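Local coordinates for hypothetical protein (Chromobacterium violaceum, PDB 2O3I), which is of unknown function but belongs to the S-Me-THD-like (DUF917) family, with the N-terminal and C-terminal domains of that family in one chain, at residues L313-D318 / Y386-D390; F263-A269 / V285-R291; L141-A147 / M208-S212; D9-L13 / A229-R234; G26-S30 / A73-V77. The protein carries 2 engineered substitutions. One frame throughout, in Å; residues are numbered along the deposited sequence.

Interaction 1. Residues L313-D318 / Y386-D390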
# COMPACT_ATOMS: atom_id res chain seq x y z
N LEU A 313 -24.94 -11.76 -25.58
CA LEU A 313 -25.81 -12.88 -25.22
C LEU A 313 -26.16 -12.82 -23.74
O LEU A 313 -27.29 -13.13 -23.34
CB LEU A 313 -25.11 -14.20 -25.51
CG LEU A 313 -24.98 -14.65 -26.97
CD1 LEU A 313 -24.03 -15.83 -27.04
CD2 LEU A 313 -26.34 -15.02 -27.52
N ALA A 314 -25.18 -12.44 -22.92
CA ALA A 314 -25.38 -12.33 -21.49
C ALA A 314 -24.37 -11.35 -20.90
O ALA A 314 -23.34 -11.06 -21.51
CB ALA A 314 -25.23 -13.69 -20.81
N THR A 315 -24.68 -10.85 -19.72
CA THR A 315 -23.82 -9.89 -19.06
C THR A 315 -23.95 -10.06 -17.55
O THR A 315 -25.00 -10.47 -17.06
CB THR A 315 -24.24 -8.46 -19.46
OG1 THR A 315 -23.97 -8.26 -20.85
CG2 THR A 315 -23.51 -7.43 -18.65
N ALA A 316 -22.87 -9.75 -16.83
CA ALA A 316 -22.89 -9.83 -15.38
C ALA A 316 -23.92 -8.77 -14.97
O ALA A 316 -24.16 -7.83 -15.72
CB ALA A 316 -21.52 -9.47 -14.82
N PRO A 317 -24.51 -8.89 -13.78
CA PRO A 317 -24.33 -9.90 -12.72
C PRO A 317 -24.63 -11.35 -13.07
O PRO A 317 -24.24 -12.25 -12.33
CB PRO A 317 -25.23 -9.37 -11.60
CG PRO A 317 -26.35 -8.73 -12.36
CD PRO A 317 -25.60 -7.96 -13.42
N ASP A 318 -25.32 -11.60 -14.17
CA ASP A 318 -25.61 -12.98 -14.54
C ASP A 318 -24.30 -13.75 -14.69
O ASP A 318 -23.34 -13.25 -15.29
CB ASP A 318 -26.40 -13.07 -15.85
CG ASP A 318 -27.82 -12.57 -15.72
OD1 ASP A 318 -28.35 -12.52 -14.59
OD2 ASP A 318 -28.42 -12.24 -16.76
N TYR A 386 -28.58 -3.61 -18.03
CA TYR A 386 -28.49 -4.99 -17.58
C TYR A 386 -29.72 -5.68 -18.18
O TYR A 386 -30.83 -5.17 -18.04
CB TYR A 386 -28.54 -5.06 -16.05
CG TYR A 386 -28.82 -6.43 -15.46
CD1 TYR A 386 -29.68 -6.58 -14.38
CD2 TYR A 386 -28.19 -7.58 -15.97
CE1 TYR A 386 -29.92 -7.84 -13.80
CE2 TYR A 386 -28.43 -8.84 -15.40
CZ TYR A 386 -29.29 -8.96 -14.32
OH TYR A 386 -29.53 -10.18 -13.75
N ALA A 387 -29.51 -6.80 -18.85
CA ALA A 387 -30.61 -7.54 -19.46
C ALA A 387 -30.68 -8.96 -18.89
O ALA A 387 -30.08 -9.89 -19.43
CB ALA A 387 -30.42 -7.60 -20.97
N PRO A 388 -31.43 -9.14 -17.80
CA PRO A 388 -31.58 -10.46 -17.16
C PRO A 388 -31.93 -11.58 -18.13
O PRO A 388 -32.91 -11.49 -18.87
CB PRO A 388 -32.69 -10.23 -16.14
CG PRO A 388 -32.57 -8.78 -15.81
CD PRO A 388 -32.32 -8.16 -17.16
N VAL A 389 -31.13 -12.64 -18.12
CA VAL A 389 -31.39 -13.78 -18.98
C VAL A 389 -32.72 -14.40 -18.56
O VAL A 389 -33.38 -15.07 -19.36
CB VAL A 389 -30.26 -14.82 -18.88
CG1 VAL A 389 -29.01 -14.29 -19.57
CG2 VAL A 389 -29.96 -15.15 -17.42
N ASP A 390 -33.10 -14.18 -17.30
CA ASP A 390 -34.37 -14.70 -16.80
C ASP A 390 -35.49 -13.74 -17.20
O ASP A 390 -36.27 -14.10 -18.10
CB ASP A 390 -34.32 -14.84 -15.28
O HOH W 1 -27.49 -10.96 -19.07

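Interaction 2. Residues F263-A269 / V285-R291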
# COMPACT_ATOMS: atom_id res chain seq x y z
N PHE A 263 -24.87 -20.76 -25.75
CA PHE A 263 -24.21 -21.19 -26.98
C PHE A 263 -23.68 -22.62 -26.92
O PHE A 263 -23.33 -23.12 -25.84
CB PHE A 263 -23.07 -20.20 -27.26
CG PHE A 263 -22.36 -20.41 -28.57
CD1 PHE A 263 -21.26 -21.25 -28.65
CD2 PHE A 263 -22.78 -19.72 -29.71
CE1 PHE A 263 -20.56 -21.39 -29.86
CE2 PHE A 263 -22.09 -19.85 -30.91
CZ PHE A 263 -20.98 -20.69 -30.99
N GLY A 264 -23.64 -23.27 -28.07
CA GLY A 264 -23.13 -24.63 -28.16
C GLY A 264 -24.10 -25.75 -27.81
O GLY A 264 -25.31 -25.56 -27.87
N PRO A 265 -23.58 -26.93 -27.43
CA PRO A 265 -22.16 -27.29 -27.30
C PRO A 265 -21.37 -27.15 -28.60
O PRO A 265 -21.79 -27.62 -29.65
CB PRO A 265 -22.21 -28.72 -26.78
CG PRO A 265 -23.52 -29.24 -27.30
CD PRO A 265 -24.44 -28.08 -27.07
N ALA A 266 -20.21 -26.51 -28.50
CA ALA A 266 -19.34 -26.28 -29.65
C ALA A 266 -17.90 -26.63 -29.28
O ALA A 266 -17.65 -27.19 -28.21
CB ALA A 266 -19.43 -24.83 -30.08
N THR A 267 -16.96 -26.29 -30.14
CA THR A 267 -15.56 -26.60 -29.86
C THR A 267 -14.79 -25.36 -29.43
O THR A 267 -14.85 -24.31 -30.08
CB THR A 267 -14.87 -27.23 -31.09
OG1 THR A 267 -14.59 -26.22 -32.07
CG2 THR A 267 -15.78 -28.28 -31.72
N LEU A 268 -14.07 -25.48 -28.32
CA LEU A 268 -13.26 -24.39 -27.80
C LEU A 268 -12.06 -24.17 -28.70
O LEU A 268 -11.26 -25.08 -28.91
CB LEU A 268 -12.76 -24.71 -26.39
CG LEU A 268 -13.73 -24.72 -25.22
CD1 LEU A 268 -13.05 -25.36 -24.01
CD2 LEU A 268 -14.18 -23.31 -24.89
N ALA A 269 -11.94 -22.96 -29.24
CA ALA A 269 -10.82 -22.64 -30.11
C ALA A 269 -9.62 -22.34 -29.22
O ALA A 269 -9.76 -22.16 -28.01
CB ALA A 269 -11.16 -21.44 -30.98
N VAL A 285 -12.79 -18.33 -27.13
CA VAL A 285 -13.67 -18.39 -28.28
C VAL A 285 -14.17 -19.80 -28.54
O VAL A 285 -13.45 -20.78 -28.35
CB VAL A 285 -12.94 -17.87 -29.54
CG1 VAL A 285 -13.91 -17.76 -30.72
CG2 VAL A 285 -12.29 -16.52 -29.24
N LEU A 286 -15.43 -19.90 -28.96
CA LEU A 286 -16.05 -21.18 -29.27
C LEU A 286 -16.70 -21.05 -30.64
O LEU A 286 -17.37 -20.06 -30.93
CB LEU A 286 -17.13 -21.53 -28.24
CG LEU A 286 -16.72 -21.76 -26.78
CD1 LEU A 286 -16.38 -20.43 -26.12
CD2 LEU A 286 -17.88 -22.43 -26.05
N GLU A 287 -16.50 -22.06 -31.49
CA GLU A 287 -17.08 -22.04 -32.83
C GLU A 287 -18.04 -23.20 -33.04
O GLU A 287 -17.78 -24.33 -32.62
CB GLU A 287 -15.97 -22.06 -33.88
CG GLU A 287 -15.16 -20.77 -33.94
CD GLU A 287 -14.24 -20.70 -35.15
OE1 GLU A 287 -13.29 -21.51 -35.23
OE2 GLU A 287 -14.48 -19.84 -36.03
N ASP A 288 -19.17 -22.90 -33.68
CA ASP A 288 -20.20 -23.90 -33.95
C ASP A 288 -20.53 -23.88 -35.44
O ASP A 288 -21.69 -23.72 -35.83
CB ASP A 288 -21.45 -23.59 -33.12
CG ASP A 288 -22.54 -24.62 -33.29
OD1 ASP A 288 -22.26 -25.82 -33.10
OD2 ASP A 288 -23.69 -24.23 -33.60
N GLY A 289 -19.50 -24.04 -36.27
CA GLY A 289 -19.69 -24.04 -37.71
C GLY A 289 -20.26 -22.72 -38.20
O GLY A 289 -21.47 -22.57 -38.32
N GLU A 290 -19.38 -21.77 -38.47
CA GLU A 290 -19.78 -20.44 -38.93
C GLU A 290 -20.73 -19.82 -37.91
O GLU A 290 -21.85 -19.41 -38.24
CB GLU A 290 -20.45 -20.53 -40.31
N ARG A 291 -20.27 -19.77 -36.67
CA ARG A 291 -21.02 -19.23 -35.55
C ARG A 291 -20.03 -19.12 -34.40
O ARG A 291 -19.67 -20.12 -33.79
CB ARG A 291 -22.15 -20.19 -35.17
CG ARG A 291 -23.52 -19.73 -35.64
CD ARG A 291 -24.22 -18.93 -34.56
NE ARG A 291 -25.32 -18.13 -35.09
CZ ARG A 291 -26.32 -17.65 -34.36
NH1 ARG A 291 -26.37 -17.89 -33.06
NH2 ARG A 291 -27.27 -16.92 -34.94

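Interaction 3. Residues L141-A147 / M208-S212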
# COMPACT_ATOMS: atom_id res chain seq x y z
N LEU A 141 -14.14 -5.94 -5.13
CA LEU A 141 -14.89 -5.83 -3.87
C LEU A 141 -16.24 -5.13 -3.81
O LEU A 141 -17.12 -5.57 -3.07
CB LEU A 141 -13.97 -5.24 -2.80
CG LEU A 141 -12.67 -5.99 -2.51
CD1 LEU A 141 -11.85 -5.20 -1.50
CD2 LEU A 141 -12.96 -7.40 -1.99
N PRO A 142 -16.44 -4.03 -4.56
CA PRO A 142 -17.76 -3.38 -4.48
C PRO A 142 -18.93 -4.19 -5.04
O PRO A 142 -20.10 -3.80 -4.90
CB PRO A 142 -17.54 -2.07 -5.24
CG PRO A 142 -16.42 -2.39 -6.20
CD PRO A 142 -15.49 -3.22 -5.35
N MSE A 143 -18.63 -5.31 -5.68
CA MSE A 143 -19.68 -6.15 -6.24
C MSE A 143 -20.17 -7.19 -5.24
O MSE A 143 -21.10 -7.94 -5.52
CB MSE A 143 -19.20 -6.81 -7.54
CG MSE A 143 -19.32 -5.88 -8.76
SE MSE A 143 -18.17 -6.25 -10.28
CE MSE A 143 -16.78 -4.97 -9.91
N LEU A 144 -19.55 -7.22 -4.07
CA LEU A 144 -19.95 -8.15 -3.02
C LEU A 144 -20.94 -7.45 -2.09
O LEU A 144 -20.83 -6.25 -1.86
CB LEU A 144 -18.74 -8.62 -2.21
CG LEU A 144 -17.68 -9.39 -3.00
CD1 LEU A 144 -16.56 -9.81 -2.08
CD2 LEU A 144 -18.32 -10.61 -3.66
N THR A 145 -21.90 -8.20 -1.57
CA THR A 145 -22.92 -7.61 -0.69
C THR A 145 -22.36 -6.95 0.57
O THR A 145 -23.01 -6.06 1.15
CB THR A 145 -23.99 -8.65 -0.31
OG1 THR A 145 -23.37 -9.82 0.22
CG2 THR A 145 -24.80 -9.02 -1.53
N TYR A 146 -21.16 -7.36 0.99
CA TYR A 146 -20.52 -6.79 2.17
C TYR A 146 -20.37 -5.28 1.96
O TYR A 146 -20.66 -4.48 2.86
CB TYR A 146 -19.12 -7.40 2.38
CG TYR A 146 -19.07 -8.91 2.48
CD1 TYR A 146 -19.52 -9.57 3.63
CD2 TYR A 146 -18.56 -9.67 1.43
CE1 TYR A 146 -19.47 -10.97 3.72
CE2 TYR A 146 -18.51 -11.06 1.52
CZ TYR A 146 -18.96 -11.70 2.66
OH TYR A 146 -18.93 -13.08 2.72
N ALA A 147 -19.90 -4.91 0.77
CA ALA A 147 -19.70 -3.51 0.43
C ALA A 147 -21.03 -2.74 0.32
O ALA A 147 -21.12 -1.59 0.77
CB ALA A 147 -18.92 -3.41 -0.88
N MSE A 208 -10.91 -9.37 6.29
CA MSE A 208 -11.53 -8.06 6.40
C MSE A 208 -13.03 -8.19 6.62
O MSE A 208 -13.57 -9.30 6.67
CB MSE A 208 -11.24 -7.22 5.14
CG MSE A 208 -11.79 -7.81 3.84
SE MSE A 208 -11.23 -6.79 2.28
CE MSE A 208 -12.48 -5.32 2.40
N TRP A 209 -13.70 -7.05 6.78
CA TRP A 209 -15.14 -7.03 6.99
C TRP A 209 -15.59 -7.78 8.25
O TRP A 209 -16.53 -8.59 8.22
CB TRP A 209 -15.87 -7.56 5.74
CG TRP A 209 -15.98 -6.54 4.62
CD1 TRP A 209 -16.27 -5.21 4.76
CD2 TRP A 209 -15.88 -6.78 3.22
NE1 TRP A 209 -16.36 -4.61 3.53
CE2 TRP A 209 -16.13 -5.55 2.56
CE3 TRP A 209 -15.61 -7.92 2.44
CZ2 TRP A 209 -16.12 -5.42 1.16
CZ3 TRP A 209 -15.60 -7.80 1.05
CH2 TRP A 209 -15.86 -6.56 0.43
N MSE A 210 -14.92 -7.51 9.36
CA MSE A 210 -15.29 -8.13 10.63
C MSE A 210 -16.72 -7.70 10.93
O MSE A 210 -17.07 -6.53 10.76
CB MSE A 210 -14.35 -7.66 11.74
CG MSE A 210 -12.92 -8.13 11.59
SE MSE A 210 -11.79 -7.45 13.02
CE MSE A 210 -11.22 -5.81 12.15
N MSE A 211 -17.56 -8.64 11.36
CA MSE A 211 -18.96 -8.32 11.64
C MSE A 211 -19.51 -8.92 12.93
O MSE A 211 -19.10 -10.00 13.37
CB MSE A 211 -19.84 -8.79 10.48
CG MSE A 211 -19.46 -8.21 9.12
SE MSE A 211 -20.22 -9.23 7.63
CE MSE A 211 -20.23 -7.90 6.29
N SER A 212 -20.46 -8.20 13.52
CA SER A 212 -21.14 -8.65 14.72
C SER A 212 -22.34 -9.40 14.15
O SER A 212 -22.67 -9.22 12.98
CB SER A 212 -21.60 -7.45 15.54

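Interaction 4. Residues D9-L13 / A229-R234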
# COMPACT_ATOMS: atom_id res chain seq x y z
N ASP A 9 -15.37 -34.25 1.22
CA ASP A 9 -16.40 -33.33 0.73
C ASP A 9 -15.80 -32.12 -0.00
O ASP A 9 -16.50 -31.40 -0.70
CB ASP A 9 -17.26 -32.82 1.88
CG ASP A 9 -18.12 -33.89 2.50
OD1 ASP A 9 -18.55 -34.82 1.77
OD2 ASP A 9 -18.38 -33.80 3.72
N LEU A 10 -14.50 -31.90 0.17
CA LEU A 10 -13.85 -30.75 -0.46
C LEU A 10 -13.78 -30.84 -1.98
O LEU A 10 -13.86 -29.82 -2.67
CB LEU A 10 -12.45 -30.54 0.12
CG LEU A 10 -12.38 -30.31 1.64
CD1 LEU A 10 -10.95 -30.07 2.04
CD2 LEU A 10 -13.25 -29.11 2.03
N GLU A 11 -13.62 -32.05 -2.51
CA GLU A 11 -13.52 -32.23 -3.95
C GLU A 11 -14.83 -31.87 -4.65
O GLU A 11 -14.82 -31.13 -5.63
CB GLU A 11 -13.10 -33.67 -4.29
CG GLU A 11 -13.21 -34.03 -5.76
CD GLU A 11 -12.33 -33.18 -6.68
OE1 GLU A 11 -12.47 -33.30 -7.91
OE2 GLU A 11 -11.49 -32.40 -6.18
N PRO A 12 -15.96 -32.41 -4.18
CA PRO A 12 -17.21 -32.05 -4.86
C PRO A 12 -17.58 -30.59 -4.62
O PRO A 12 -18.19 -29.93 -5.48
CB PRO A 12 -18.23 -33.02 -4.26
CG PRO A 12 -17.68 -33.31 -2.90
CD PRO A 12 -16.20 -33.47 -3.18
N LEU A 13 -17.21 -30.08 -3.45
CA LEU A 13 -17.49 -28.71 -3.06
C LEU A 13 -16.81 -27.71 -3.99
O LEU A 13 -17.41 -26.73 -4.42
CB LEU A 13 -17.02 -28.47 -1.62
CG LEU A 13 -17.12 -27.05 -1.06
CD1 LEU A 13 -18.55 -26.53 -1.15
CD2 LEU A 13 -16.64 -27.05 0.37
N ALA A 229 -23.35 -25.55 -3.67
CA ALA A 229 -22.12 -25.84 -4.40
C ALA A 229 -21.75 -27.31 -4.16
O ALA A 229 -21.30 -27.99 -5.08
CB ALA A 229 -20.99 -24.94 -3.92
N LEU A 230 -21.96 -27.77 -2.93
CA LEU A 230 -21.66 -29.15 -2.56
C LEU A 230 -22.61 -30.15 -3.22
O LEU A 230 -22.20 -31.22 -3.67
CB LEU A 230 -21.72 -29.31 -1.04
CG LEU A 230 -21.51 -30.73 -0.49
CD1 LEU A 230 -20.09 -31.22 -0.82
CD2 LEU A 230 -21.76 -30.73 1.02
N LYS A 231 -23.89 -29.80 -3.29
CA LYS A 231 -24.87 -30.70 -3.90
C LYS A 231 -24.60 -30.88 -5.39
O LYS A 231 -24.69 -31.99 -5.91
CB LYS A 231 -26.29 -30.17 -3.67
CG LYS A 231 -27.37 -31.09 -4.22
CD LYS A 231 -28.76 -30.65 -3.79
CE LYS A 231 -29.83 -31.54 -4.41
NZ LYS A 231 -31.20 -31.02 -4.11
N LEU A 232 -24.25 -29.79 -6.07
CA LEU A 232 -23.96 -29.88 -7.50
C LEU A 232 -22.67 -30.67 -7.73
O LEU A 232 -22.59 -31.51 -8.64
CB LEU A 232 -23.82 -28.48 -8.11
CG LEU A 232 -23.19 -28.40 -9.51
CD1 LEU A 232 -24.04 -29.18 -10.50
CD2 LEU A 232 -23.06 -26.95 -9.95
N GLY A 233 -21.68 -30.39 -6.89
CA GLY A 233 -20.40 -31.06 -7.00
C GLY A 233 -20.53 -32.56 -6.85
O GLY A 233 -19.90 -33.33 -7.58
N ARG A 234 -21.35 -32.99 -5.90
CA ARG A 234 -21.57 -34.41 -5.68
C ARG A 234 -22.16 -35.05 -6.94
O ARG A 234 -21.74 -36.14 -7.33
CB ARG A 234 -22.51 -34.62 -4.48
CG ARG A 234 -21.80 -34.49 -3.14
CD ARG A 234 -22.77 -34.53 -1.96
NE ARG A 234 -22.04 -34.58 -0.69
CZ ARG A 234 -22.60 -34.51 0.51
NH1 ARG A 234 -23.92 -34.38 0.63
NH2 ARG A 234 -21.85 -34.58 1.60
O HOH W 2 -19.39 -35.85 -0.64

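Interaction 5. Residues G26-S30 / A73-V77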
# COMPACT_ATOMS: atom_id res chain seq x y z
N GLY A 26 -10.96 -18.57 -8.42
CA GLY A 26 -9.81 -19.40 -8.09
C GLY A 26 -9.85 -20.72 -8.82
O GLY A 26 -10.92 -21.27 -9.05
N THR A 27 -8.67 -21.24 -9.18
CA THR A 27 -8.57 -22.50 -9.90
C THR A 27 -8.81 -23.70 -9.01
O THR A 27 -8.51 -23.68 -7.81
CB THR A 27 -7.18 -22.69 -10.52
OG1 THR A 27 -6.22 -22.88 -9.48
CG2 THR A 27 -6.79 -21.47 -11.35
N MSE A 28 -9.35 -24.76 -9.60
CA MSE A 28 -9.60 -25.99 -8.88
C MSE A 28 -8.23 -26.57 -8.55
O MSE A 28 -8.05 -27.28 -7.56
CB MSE A 28 -10.39 -26.97 -9.75
CG MSE A 28 -11.83 -26.57 -9.96
SE MSE A 28 -12.69 -27.61 -11.35
CE MSE A 28 -13.04 -29.24 -10.36
N ILE A 29 -7.25 -26.24 -9.39
CA ILE A 29 -5.89 -26.72 -9.20
C ILE A 29 -5.36 -26.32 -7.83
O ILE A 29 -4.90 -27.17 -7.06
CB ILE A 29 -4.98 -26.14 -10.29
CG1 ILE A 29 -5.57 -26.47 -11.67
CG2 ILE A 29 -3.56 -26.70 -10.12
CD1 ILE A 29 -4.85 -25.83 -12.85
N SER A 30 -5.44 -25.03 -7.51
CA SER A 30 -4.96 -24.56 -6.22
C SER A 30 -5.90 -25.00 -5.10
O SER A 30 -5.47 -25.18 -3.97
CB SER A 30 -4.82 -23.03 -6.22
OG SER A 30 -6.08 -22.38 -6.19
N ALA A 73 1.30 -17.84 -8.08
CA ALA A 73 1.86 -18.03 -6.75
C ALA A 73 0.94 -18.88 -5.88
O ALA A 73 1.40 -19.74 -5.12
CB ALA A 73 2.11 -16.68 -6.08
N ILE A 74 -0.36 -18.65 -5.99
CA ILE A 74 -1.33 -19.40 -5.20
C ILE A 74 -1.39 -20.88 -5.58
O ILE A 74 -1.68 -21.73 -4.74
CB ILE A 74 -2.73 -18.74 -5.31
CG1 ILE A 74 -2.64 -17.29 -4.82
CG2 ILE A 74 -3.75 -19.50 -4.47
CD1 ILE A 74 -3.90 -16.47 -5.01
N ASN A 75 -1.09 -21.20 -6.84
CA ASN A 75 -1.10 -22.60 -7.29
C ASN A 75 0.03 -23.41 -6.66
O ASN A 75 0.11 -24.62 -6.86
CB ASN A 75 -0.96 -22.69 -8.82
CG ASN A 75 -2.27 -22.44 -9.56
OD1 ASN A 75 -3.29 -23.05 -9.25
ND2 ASN A 75 -2.23 -21.55 -10.54
N GLN A 76 0.89 -22.75 -5.90
CA GLN A 76 2.02 -23.44 -5.27
C GLN A 76 1.80 -23.71 -3.78
O GLN A 76 2.54 -24.49 -3.17
CB GLN A 76 3.29 -22.60 -5.44
CG GLN A 76 3.65 -22.31 -6.89
CD GLN A 76 4.86 -21.40 -7.01
OE1 GLN A 76 5.92 -21.67 -6.43
NE2 GLN A 76 4.72 -20.30 -7.76
N VAL A 77 0.79 -23.08 -3.21
CA VAL A 77 0.48 -23.25 -1.80
C VAL A 77 -0.02 -24.65 -1.47
O VAL A 77 -0.76 -25.26 -2.24
CB VAL A 77 -0.57 -22.21 -1.37
CG1 VAL A 77 -0.87 -22.36 0.10
CG2 VAL A 77 -0.06 -20.81 -1.66

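Interaction 1. Residues L313-D318 / Y386-D390
Both carboxylate oxygens of D318 are engaged, and together they tie the last modelled residues to the turn between strands 314-315 and 319-324. OD1 accepts the phenolic proton of Y386, OH to OD1 2.8 Å, and also the backbone NH of A360. OD2 accepts the backbone NH of V389, N to OD2 3.1 Å with a nearly straight N-H...O angle of 160°. An aspartate suits this place because its short side chain, pointing toward the tail, brings two acceptors to a segment that forms no regular strand of its own. The tail is thus held against the antiparallel sheet of the C-terminal part by a side chain rather than by strand pairing. Water 1 completes the network: it accepts from T315 N at 2.9 Å and lies 2.8 Å from both A387 O and D318 OD2, in donor geometry to each. Beside these polar links, P317, which follows a cis peptide bond, lays its ring over one face of Y386 in a CH-pi contact, CD standing 3.8 Å from the ring centroid. V389 CG1 meets A314 CB at 4.0 Å, where a small alanine leaves room for the branched side chain, and A357 of strand 352-358 touches both residues.

Interaction 2. Residues F263-A269 / V285-R291
L286 is the apolar centre, its side chain meeting three residues of 263-269. L268 CD2 packs on L286 CG at 3.5 Å, F263 CE1 lies 3.8 Å from L286 CB, and A266 CB is 4.4 Å from that same CB; alanine's small methyl fits close to the opposing backbone, 3.1 Å from E287 O. Around this cluster runs an antiparallel ladder. T267 and E287 form a hydrogen-bonded pair, T267 N to E287 O 3.3 Å and E287 N to T267 O 3.1 Å, while L268 and L286 are the non-hydrogen-bonded pair, so both leucines share one face and T267 and E287 occupy the exposed one. A269 N to V285 O, 2.8 Å, extends the ladder. At the polar edge D288 N bonds R291 O at 2.8 Å, closing a turn in which G289 takes a positive phi, and R291 reaches outward to a salt bridge with D306. Strand 266-268 is flanked by 283-287 and 352-358, whose A353 and V355 touch L268 and L286, while 283-287 pairs onward with 292-297.

Interaction 3. Residues L141-A147 / M208-S212
W209 sits in strand 203-211 with phi and psi of 60° and 48°, a left-handed backbone conformation unusual for a residue with a side chain. From there chi1 in the m well carries its indole against the start of helix 145-148, with its edge toward L141 of the 3-10 segment 141-143. Y146, also m, sets its CB over the indole face, 3.4 Å from the centroid of the six-membered ring and 11° off the normal, a CH-pi contact. The phenol continues nearly parallel to the indole, planes at 23° and centroids 4.9 Å apart, but slid so far that the rings barely overlap. Leucines with m,t side chains line the indole: L141 CD2 is 3.9 Å from CH2 of W209, and L144 CD1 is 3.8 Å from CZ3 of W209. Two methionines, present as selenomethionine, add long flexible side chains. M208, chi1 p, swings CE to 4.0 Å from L141 CD1; M211, m,t,t, extends CE to 3.2 Å from Y146 CD1, its selenium 5.3 Å from the ring centroid at the edge, a Met-aromatic contact. The Y146 hydroxyl bonds to A106 O. Strand 61-69 pairs alongside through M64 and C62, and helix 183-194 touches L141 and A147 through S184.

Interaction 4. Residues D9-L13 / A229-R234
A salt bridge marks the polar side of this helix pair: D9 OD1 lies 3.3 Å from R234 NH2, and the hydrogen bond it contains is straight but weak for its length. Water 2 reinforces it, donating to D9 OD1 at 2.8 Å and accepting from R234 NE at 2.9 Å, so direct and water-mediated links run side by side. D9 has a further partner, since its OD2 accepts the backbone NH of S6. The long arginine suits its exposed place because it can reach from helix 225-237 across to D9 while keeping its charge near solvent. Inward, the backbones come very close: CA atoms of P12 and G233 are 4.0 Å apart, and G233 CA makes a CA-H...O contact of 2.9 Å with P12 O. Any side chain at 233 would run into that carbonyl, which explains the glycine. P12 adds a compact ring, its CG 3.8 Å from L230 CD1 and its CB 3.5 Å from R234 N. Deeper still, L13 CD1 meets A229 CB at 4.0 Å and L13 CB lies 4.2 Å from L230 CD1. The contact joins helix 10-19 to helix 225-237, the first from the N-terminal family region and the second from the C-terminal; A17 of the former also touches A229, and helix 244-255 packs behind through M247 and F250 on L232.

Interaction 5. Residues G26-S30 / A73-V77
N75 and S30 account for most of the buried surface here, with I74 next. N75, in the type I turn I74-V77, directs its amide, with chi1 near -80°, across to the first turn of helix 28-35. Its OD1 accepts the hydroxyl proton of T27, OG1 to OD1 2.9 Å, and sits 3.7 Å from I29 CB. An asparagine suits the place because its amide oxygen can accept from a threonine hydroxyl without bringing a charge into a largely buried contact. S30 faces it with CA atoms 4.5 Å apart, a closeness that a small side chain permits: S30 CB is 3.4 Å from N75 OD1 and 3.7 Å from I74 O. The branched side chain of I74 approaches along the same side, CG2 standing 4.1 Å from S30 CB, and L112 of helix 111-124 touches both residues. N75 is also held through its backbone, its O making a weak hydrogen bond with H33 ND1 farther along helix 28-35. T27 occupies the N-cap of that helix, just after G26, whose phi of 93° and psi of 146° would jam a side chain against the preceding carbonyl. On the other side, the beta turn is closed by V77 N to I74 O at 3.2 Å. The motif is therefore a helix N-terminus, with its N-cap threonine, docked on the type I turn I74-V77 at helix 71-74, within the N-terminal family domain.

Overall arrangement
Interactions 4 and 5 are close neighbours, nearest atoms about 5 Å apart, and lie on helices 10-19 and 28-35, which follow one another in the chain; the long chain loop that interaction 4 closes also contains interactions 5 and 3. Interaction 3 lies on the far side of the chain's centre from interaction 4, their centres about 25 Å apart, yet both join the N-terminal to the C-terminal family region. Interactions 1 and 2 serve the antiparallel sheet of the C-terminal part, with centres about 20 Å apart and nearest atoms about 4 Å. Helix 367-379 links interactions 1 and 3, since its F373 touches A316, P317 and M143. Interactions 2 and 3 are the farthest apart, about 38 Å between centres.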